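Long-range contact in putative O-Methyltransferase (PDB 3DR5), which probably transfers a methyl group from S-adenosyl-L-methionine to an oxygen atom of a substrate that has not been identified: residues Ala49-Ile63 with Ile74-Ile87. Numbering follows the deposited sequence.
Sequences AATTNGNGSTGAIAI and ILNGLADNTTLTCI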
ATOM      1  N   ALA A  49      -7.292   4.194   0.129  1.00 25.73           N
ATOM      2  CA  ALA A  49      -8.467   5.053   0.101  1.00 26.68           C
ATOM      3  C   ALA A  49      -8.236   6.208   1.071  1.00 26.17           C
ATOM      4  O   ALA A  49      -8.701   7.323   0.842  1.00 25.74           O
ATOM      5  CB  ALA A  49      -9.726   4.262   0.506  1.00 24.82           C
ATOM      6  N   ALA A  50      -7.516   5.930   2.157  1.00 27.11           N
ATOM      7  CA  ALA A  50      -7.214   6.933   3.176  1.00 27.80           C
ATOM      8  C   ALA A  50      -6.064   7.857   2.777  1.00 29.60           C
ATOM      9  O   ALA A  50      -6.085   9.044   3.089  1.00 32.07           O
ATOM     10  CB  ALA A  50      -6.886   6.250   4.498  1.00 29.92           C
ATOM     11  N   THR A  51      -5.062   7.321   2.087  1.00 29.29           N
ATOM     12  CA  THR A  51      -3.923   8.128   1.684  1.00 30.18           C
ATOM     13  C   THR A  51      -4.164   8.937   0.401  1.00 32.02           C
ATOM     14  O   THR A  51      -3.686  10.073   0.309  1.00 31.22           O
ATOM     15  CB  THR A  51      -2.635   7.256   1.542  1.00 29.68           C
ATOM     16  OG1 THR A  51      -2.774   6.324   0.455  1.00 29.87           O
ATOM     17  CG2 THR A  51      -2.396   6.476   2.842  1.00 27.26           C
ATOM     18  N   THR A  52      -4.893   8.377  -0.571  1.00 31.53           N
ATOM     19  CA  THR A  52      -5.154   9.111  -1.808  1.00 31.58           C
ATOM     20  C   THR A  52      -5.936  10.389  -1.514  1.00 33.91           C
ATOM     21  O   THR A  52      -6.655  10.489  -0.515  1.00 34.00           O
ATOM     22  CB  THR A  52      -5.880   8.240  -2.870  1.00 30.61           C
ATOM     23  OG1 THR A  52      -7.055   7.645  -2.306  1.00 27.87           O
ATOM     24  CG2 THR A  52      -4.933   7.160  -3.377  1.00 28.08           C
ATOM     25  N   ASN A  53      -5.810  11.364  -2.404  1.00 36.96           N
ATOM     26  CA  ASN A  53      -6.410  12.680  -2.194  1.00 41.28           C
ATOM     27  C   ASN A  53      -7.865  12.913  -2.568  1.00 42.44           C
ATOM     28  O   ASN A  53      -8.204  12.967  -3.747  1.00 42.24           O
ATOM     29  CB  ASN A  53      -5.514  13.724  -2.875  1.00 41.27           C
ATOM     30  CG  ASN A  53      -5.743  15.133  -2.352  1.00 44.44           C
ATOM     31  OD1 ASN A  53      -6.664  15.374  -1.572  1.00 47.26           O
ATOM     32  ND2 ASN A  53      -4.907  16.078  -2.794  1.00 47.57           N
ATOM     33  N   GLY A  54      -8.708  13.074  -1.546  1.00 43.60           N
ATOM     34  CA  GLY A  54     -10.122  13.305  -1.777  1.00 43.79           C
ATOM     35  C   GLY A  54     -10.418  14.676  -2.357  1.00 46.01           C
ATOM     36  O   GLY A  54     -11.468  14.880  -2.978  1.00 45.16           O
ATOM     37  N   ASN A  55      -9.492  15.616  -2.158  1.00 46.67           N
ATOM     38  CA  ASN A  55      -9.646  16.980  -2.666  1.00 46.74           C
ATOM     39  C   ASN A  55      -9.658  17.037  -4.194  1.00 45.02           C
ATOM     40  O   ASN A  55      -8.666  16.703  -4.847  1.00 46.21           O
ATOM     41  CB  ASN A  55      -8.518  17.877  -2.137  1.00 48.61           C
ATOM     42  CG  ASN A  55      -8.641  18.159  -0.641  1.00 52.70           C
ATOM     43  OD1 ASN A  55      -7.960  17.546   0.185  1.00 56.39           O
ATOM     44  ND2 ASN A  55      -9.527  19.086  -0.289  1.00 58.74           N
ATOM     45  N   GLY A  56     -10.788  17.470  -4.752  1.00 43.79           N
ATOM     46  CA  GLY A  56     -10.941  17.576  -6.196  1.00 40.35           C
ATOM     47  C   GLY A  56     -11.276  16.242  -6.838  1.00 38.97           C
ATOM     48  O   GLY A  56     -11.413  16.128  -8.055  1.00 39.42           O
ATOM     49  N   SER A  57     -11.430  15.228  -5.996  1.00 38.33           N
ATOM     50  CA  SER A  57     -11.736  13.877  -6.445  1.00 35.50           C
ATOM     51  C   SER A  57     -13.200  13.490  -6.255  1.00 33.56           C
ATOM     52  O   SER A  57     -13.816  13.844  -5.257  1.00 31.18           O
ATOM     53  CB  SER A  57     -10.834  12.895  -5.694  1.00 35.48           C
ATOM     54  OG  SER A  57     -11.247  11.548  -5.849  1.00 34.61           O
ATOM     55  N   THR A  58     -13.750  12.756  -7.218  1.00 32.90           N
ATOM     56  CA  THR A  58     -15.126  12.299  -7.116  1.00 31.69           C
ATOM     57  C   THR A  58     -15.137  11.159  -6.093  1.00 31.06           C
ATOM     58  O   THR A  58     -16.133  10.944  -5.389  1.00 31.61           O
ATOM     59  CB  THR A  58     -15.647  11.779  -8.473  1.00 32.99           C
ATOM     60  OG1 THR A  58     -15.522  12.811  -9.457  1.00 32.94           O
ATOM     61  CG2 THR A  58     -17.119  11.375  -8.364  1.00 33.92           C
ATOM     62  N   GLY A  59     -14.020  10.436  -6.007  1.00 29.22           N
ATOM     63  CA  GLY A  59     -13.924   9.324  -5.072  1.00 27.38           C
ATOM     64  C   GLY A  59     -13.266   8.085  -5.656  1.00 28.44           C
ATOM     65  O   GLY A  59     -12.280   8.163  -6.395  1.00 27.05           O
ATOM     66  N   ALA A  60     -13.833   6.929  -5.346  1.00 27.51           N
ATOM     67  CA  ALA A  60     -13.277   5.678  -5.818  1.00 28.53           C
ATOM     68  C   ALA A  60     -14.225   4.882  -6.694  1.00 27.12           C
ATOM     69  O   ALA A  60     -15.438   5.110  -6.698  1.00 26.54           O
ATOM     70  CB  ALA A  60     -12.833   4.831  -4.614  1.00 26.61           C
ATOM     71  N   ILE A  61     -13.651   3.946  -7.442  1.00 26.85           N
ATOM     72  CA  ILE A  61     -14.431   3.052  -8.287  1.00 25.89           C
ATOM     73  C   ILE A  61     -14.055   1.608  -7.927  1.00 26.23           C
ATOM     74  O   ILE A  61     -12.869   1.271  -7.822  1.00 24.01           O
ATOM     75  CB  ILE A  61     -14.142   3.234  -9.789  1.00 24.77           C
ATOM     76  CG1 ILE A  61     -14.513   4.644 -10.239  1.00 26.17           C
ATOM     77  CG2 ILE A  61     -14.975   2.221 -10.604  1.00 28.08           C
ATOM     78  CD1 ILE A  61     -14.155   4.939 -11.685  1.00 24.83           C
ATOM     79  N   ALA A  62     -15.068   0.772  -7.709  1.00 24.83           N
ATOM     80  CA  ALA A  62     -14.852  -0.648  -7.424  1.00 27.04           C
ATOM     81  C   ALA A  62     -15.526  -1.443  -8.558  1.00 26.93           C
ATOM     82  O   ALA A  62     -16.750  -1.443  -8.697  1.00 27.63           O
ATOM     83  CB  ALA A  62     -15.460  -1.047  -6.065  1.00 24.51           C
ATOM     84  N   ILE A  63     -14.719  -2.101  -9.380  1.00 29.03           N
ATOM     85  CA  ILE A  63     -15.212  -2.902 -10.489  1.00 30.40           C
ATOM     86  C   ILE A  63     -15.030  -4.357 -10.091  1.00 30.95           C
ATOM     87  O   ILE A  63     -13.956  -4.936 -10.249  1.00 32.03           O
ATOM     88  CB  ILE A  63     -14.420  -2.593 -11.765  1.00 31.41           C
ATOM     89  CG1 ILE A  63     -14.693  -1.147 -12.192  1.00 33.10           C
ATOM     90  CG2 ILE A  63     -14.802  -3.561 -12.862  1.00 33.12           C
ATOM     91  CD1 ILE A  63     -13.480  -0.446 -12.761  1.00 34.01           C
ATOM     92  N   ILE A  74     -12.910   0.231   1.337  1.00 27.05           N
ATOM     93  CA  ILE A  74     -12.631   1.518   0.725  1.00 26.50           C
ATOM     94  C   ILE A  74     -13.350   2.646   1.467  1.00 26.41           C
ATOM     95  O   ILE A  74     -12.749   3.677   1.759  1.00 28.29           O
ATOM     96  CB  ILE A  74     -13.038   1.499  -0.781  1.00 25.58           C
ATOM     97  CG1 ILE A  74     -12.072   0.598  -1.557  1.00 23.49           C
ATOM     98  CG2 ILE A  74     -13.046   2.910  -1.356  1.00 22.85           C
ATOM     99  CD1 ILE A  74     -12.336   0.544  -3.058  1.00 28.06           C
ATOM    100  N   LEU A  75     -14.632   2.444   1.779  1.00 29.11           N
ATOM    101  CA  LEU A  75     -15.418   3.453   2.490  1.00 31.04           C
ATOM    102  C   LEU A  75     -14.839   3.786   3.864  1.00 31.90           C
ATOM    103  O   LEU A  75     -14.988   4.905   4.350  1.00 32.45           O
ATOM    104  CB  LEU A  75     -16.885   2.999   2.606  1.00 29.40           C
ATOM    105  CG  LEU A  75     -17.648   3.091   1.275  1.00 32.38           C
ATOM    106  CD1 LEU A  75     -18.985   2.348   1.371  1.00 30.38           C
ATOM    107  CD2 LEU A  75     -17.862   4.564   0.920  1.00 29.98           C
ATOM    108  N   ASN A  76     -14.172   2.818   4.481  1.00 33.41           N
ATOM    109  CA  ASN A  76     -13.546   3.041   5.785  1.00 35.17           C
ATOM    110  C   ASN A  76     -12.523   4.178   5.724  1.00 35.09           C
ATOM    111  O   ASN A  76     -12.437   4.985   6.650  1.00 36.99           O
ATOM    112  CB  ASN A  76     -12.841   1.771   6.258  1.00 34.72           C
ATOM    113  CG  ASN A  76     -13.759   0.836   7.020  1.00 39.54           C
ATOM    114  OD1 ASN A  76     -13.502  -0.372   7.122  1.00 43.81           O
ATOM    115  ND2 ASN A  76     -14.828   1.389   7.574  1.00 43.80           N
ATOM    116  N   GLY A  77     -11.750   4.245   4.638  1.00 32.65           N
ATOM    117  CA  GLY A  77     -10.723   5.278   4.527  1.00 31.47           C
ATOM    118  C   GLY A  77     -11.045   6.544   3.758  1.00 32.40           C
ATOM    119  O   GLY A  77     -10.541   7.621   4.069  1.00 32.95           O
ATOM    120  N   LEU A  78     -11.890   6.408   2.751  1.00 31.49           N
ATOM    121  CA  LEU A  78     -12.298   7.519   1.902  1.00 32.19           C
ATOM    122  C   LEU A  78     -12.838   8.744   2.663  1.00 32.44           C
ATOM    123  O   LEU A  78     -13.574   8.601   3.637  1.00 33.08           O
ATOM    124  CB  LEU A  78     -13.359   7.017   0.923  1.00 29.81           C
ATOM    125  CG  LEU A  78     -13.282   7.265  -0.586  1.00 36.01           C
ATOM    126  CD1 LEU A  78     -11.878   6.985  -1.106  1.00 31.57           C
ATOM    127  CD2 LEU A  78     -14.312   6.372  -1.284  1.00 33.99           C
ATOM    128  N   ALA A  79     -12.465   9.945   2.221  1.00 32.64           N
ATOM    129  CA  ALA A  79     -12.963  11.171   2.848  1.00 34.44           C
ATOM    130  C   ALA A  79     -14.494  11.223   2.609  1.00 36.11           C
ATOM    131  O   ALA A  79     -15.003  10.809   1.549  1.00 34.62           O
ATOM    132  CB  ALA A  79     -12.286  12.386   2.234  1.00 33.20           C
ATOM    133  N   ASP A  80     -15.223  11.746   3.594  1.00 37.28           N
ATOM    134  CA  ASP A  80     -16.687  11.823   3.534  1.00 38.96           C
ATOM    135  C   ASP A  80     -17.307  12.525   2.340  1.00 39.23           C
ATOM    136  O   ASP A  80     -18.418  12.172   1.923  1.00 40.09           O
ATOM    137  CB  ASP A  80     -17.242  12.440   4.821  1.00 39.60           C
ATOM    138  CG  ASP A  80     -16.927  11.604   6.048  1.00 42.87           C
ATOM    139  OD1 ASP A  80     -16.561  10.423   5.869  1.00 44.38           O
ATOM    140  OD2 ASP A  80     -17.061  12.122   7.184  1.00 45.18           O
ATOM    141  N   ASN A  81     -16.592  13.495   1.782  1.00 39.54           N
ATOM    142  CA  ASN A  81     -17.102  14.244   0.641  1.00 39.87           C
ATOM    143  C   ASN A  81     -16.752  13.639  -0.716  1.00 39.74           C
ATOM    144  O   ASN A  81     -16.490  14.357  -1.686  1.00 39.36           O
ATOM    145  CB  ASN A  81     -16.627  15.698   0.715  1.00 41.88           C
ATOM    146  CG  ASN A  81     -15.129  15.832   0.617  1.00 43.68           C
ATOM    147  OD1 ASN A  81     -14.390  14.932   1.008  1.00 47.17           O
ATOM    148  ND2 ASN A  81     -14.667  16.973   0.110  1.00 46.32           N
ATOM    149  N   THR A  82     -16.743  12.310  -0.772  1.00 38.30           N
ATOM    150  CA  THR A  82     -16.465  11.583  -2.009  1.00 36.46           C
ATOM    151  C   THR A  82     -17.466  10.432  -2.060  1.00 37.02           C
ATOM    152  O   THR A  82     -18.156  10.155  -1.076  1.00 35.72           O
ATOM    153  CB  THR A  82     -15.042  10.975  -2.031  1.00 36.23           C
ATOM    154  OG1 THR A  82     -14.930   9.988  -0.996  1.00 36.98           O
ATOM    155  CG2 THR A  82     -13.985  12.055  -1.825  1.00 32.89           C
ATOM    156  N   THR A  83     -17.562   9.768  -3.204  1.00 35.99           N
ATOM    157  CA  THR A  83     -18.484   8.642  -3.333  1.00 36.94           C
ATOM    158  C   THR A  83     -17.753   7.378  -3.788  1.00 35.17           C
ATOM    159  O   THR A  83     -16.616   7.432  -4.276  1.00 34.96           O
ATOM    160  CB  THR A  83     -19.609   8.903  -4.380  1.00 36.92           C
ATOM    161  OG1 THR A  83     -19.027   9.036  -5.686  1.00 39.44           O
ATOM    162  CG2 THR A  83     -20.399  10.167  -4.047  1.00 37.40           C
ATOM    163  N   LEU A  84     -18.402   6.236  -3.599  1.00 33.33           N
ATOM    164  CA  LEU A  84     -17.851   4.977  -4.075  1.00 32.12           C
ATOM    165  C   LEU A  84     -18.762   4.597  -5.236  1.00 31.40           C
ATOM    166  O   LEU A  84     -19.988   4.540  -5.095  1.00 32.33           O
ATOM    167  CB  LEU A  84     -17.902   3.870  -3.007  1.00 32.68           C
ATOM    168  CG  LEU A  84     -17.632   2.445  -3.527  1.00 29.79           C
ATOM    169  CD1 LEU A  84     -16.180   2.298  -3.990  1.00 30.01           C
ATOM    170  CD2 LEU A  84     -17.935   1.453  -2.413  1.00 28.22           C
ATOM    171  N   THR A  85     -18.167   4.365  -6.397  1.00 32.14           N
ATOM    172  CA  THR A  85     -18.923   3.974  -7.579  1.00 30.98           C
ATOM    173  C   THR A  85     -18.636   2.497  -7.830  1.00 31.89           C
ATOM    174  O   THR A  85     -17.496   2.109  -8.086  1.00 32.68           O
ATOM    175  CB  THR A  85     -18.507   4.812  -8.804  1.00 30.16           C
ATOM    176  OG1 THR A  85     -18.866   6.182  -8.582  1.00 30.62           O
ATOM    177  CG2 THR A  85     -19.181   4.303 -10.066  1.00 30.92           C
ATOM    178  N   CYS A  86     -19.681   1.678  -7.741  1.00 32.18           N
ATOM    179  CA  CYS A  86     -19.564   0.242  -7.961  1.00 31.91           C
ATOM    180  C   CYS A  86     -20.080  -0.093  -9.350  1.00 32.73           C
ATOM    181  O   CYS A  86     -21.080   0.458  -9.804  1.00 33.43           O
ATOM    182  CB  CYS A  86     -20.376  -0.527  -6.921  1.00 31.46           C
ATOM    183  SG  CYS A  86     -19.945  -0.141  -5.211  1.00 30.56           S
ATOM    184  N   ILE A  87     -19.395  -1.008 -10.022  1.00 32.21           N
ATOM    185  CA  ILE A  87     -19.776  -1.392 -11.375  1.00 32.24           C
ATOM    186  C   ILE A  87     -19.825  -2.897 -11.617  1.00 34.38           C
ATOM    187  O   ILE A  87     -18.803  -3.586 -11.498  1.00 35.36           O
ATOM    188  CB  ILE A  87     -18.794  -0.814 -12.420  1.00 31.54           C
ATOM    189  CG1 ILE A  87     -18.514   0.662 -12.129  1.00 28.05           C
ATOM    190  CG2 ILE A  87     -19.357  -1.010 -13.828  1.00 28.77           C
ATOM    191  CD1 ILE A  87     -17.637   1.338 -13.164  1.00 31.08           C
TER
HETATM  192  O   HOH W   1      -9.838  10.334   0.769  1.00 26.36           O
HETATM  193  O   HOH W   2     -17.169   7.702  -7.303  1.00 28.01           O
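Ala60 and Ala62 put their methyls on the face of the sheet that helix 67-77 covers. Ile74 reaches the sheet with CG2, 3.8 Å from Ala60 CB, while the same branch meets Ala49 CB of helix 39-51. Leu78 forks round this spot: CD1 packs against Ala49 CB and CD2 against Ala60 CB. From the neighbouring strand comes Leu84, with chi1 167° carrying CG away from its backbone N and chi2 67° turning CD1 to 4.0 Å from Ala62 CB. Where the two helices come close, Gly77 lets the backbones meet, with Ala50 CA 3.5 Å from Gly77 O in a CA-H...O contact.

On the opposite face Ile87 lies alongside Ile63, both pointing the same way, but slants across Ile61, its CD1 3.8 Å from Ile61 CG2. Further along that face a water bridges Thr83 OG1, Thr85 OG1 (2.6 Å from the water) and Ala60 O, and Thr85 OG1 has a further, weak bond with Arg112.

Five backbone hydrogen bonds join the parallel strands, the first, Thr83 N to Thr58 O, made just before strand 59-63 begins; Thr85 N to Ala60 O measures 2.8 Å and is nearly straight (165° at H). This is the first beta-alpha-beta crossover of the Rossmann-like methyltransferase fold. Backbone bonds set the strand register, aliphatic groups pack on both faces, and one water links polar atoms beyond the isoleucines.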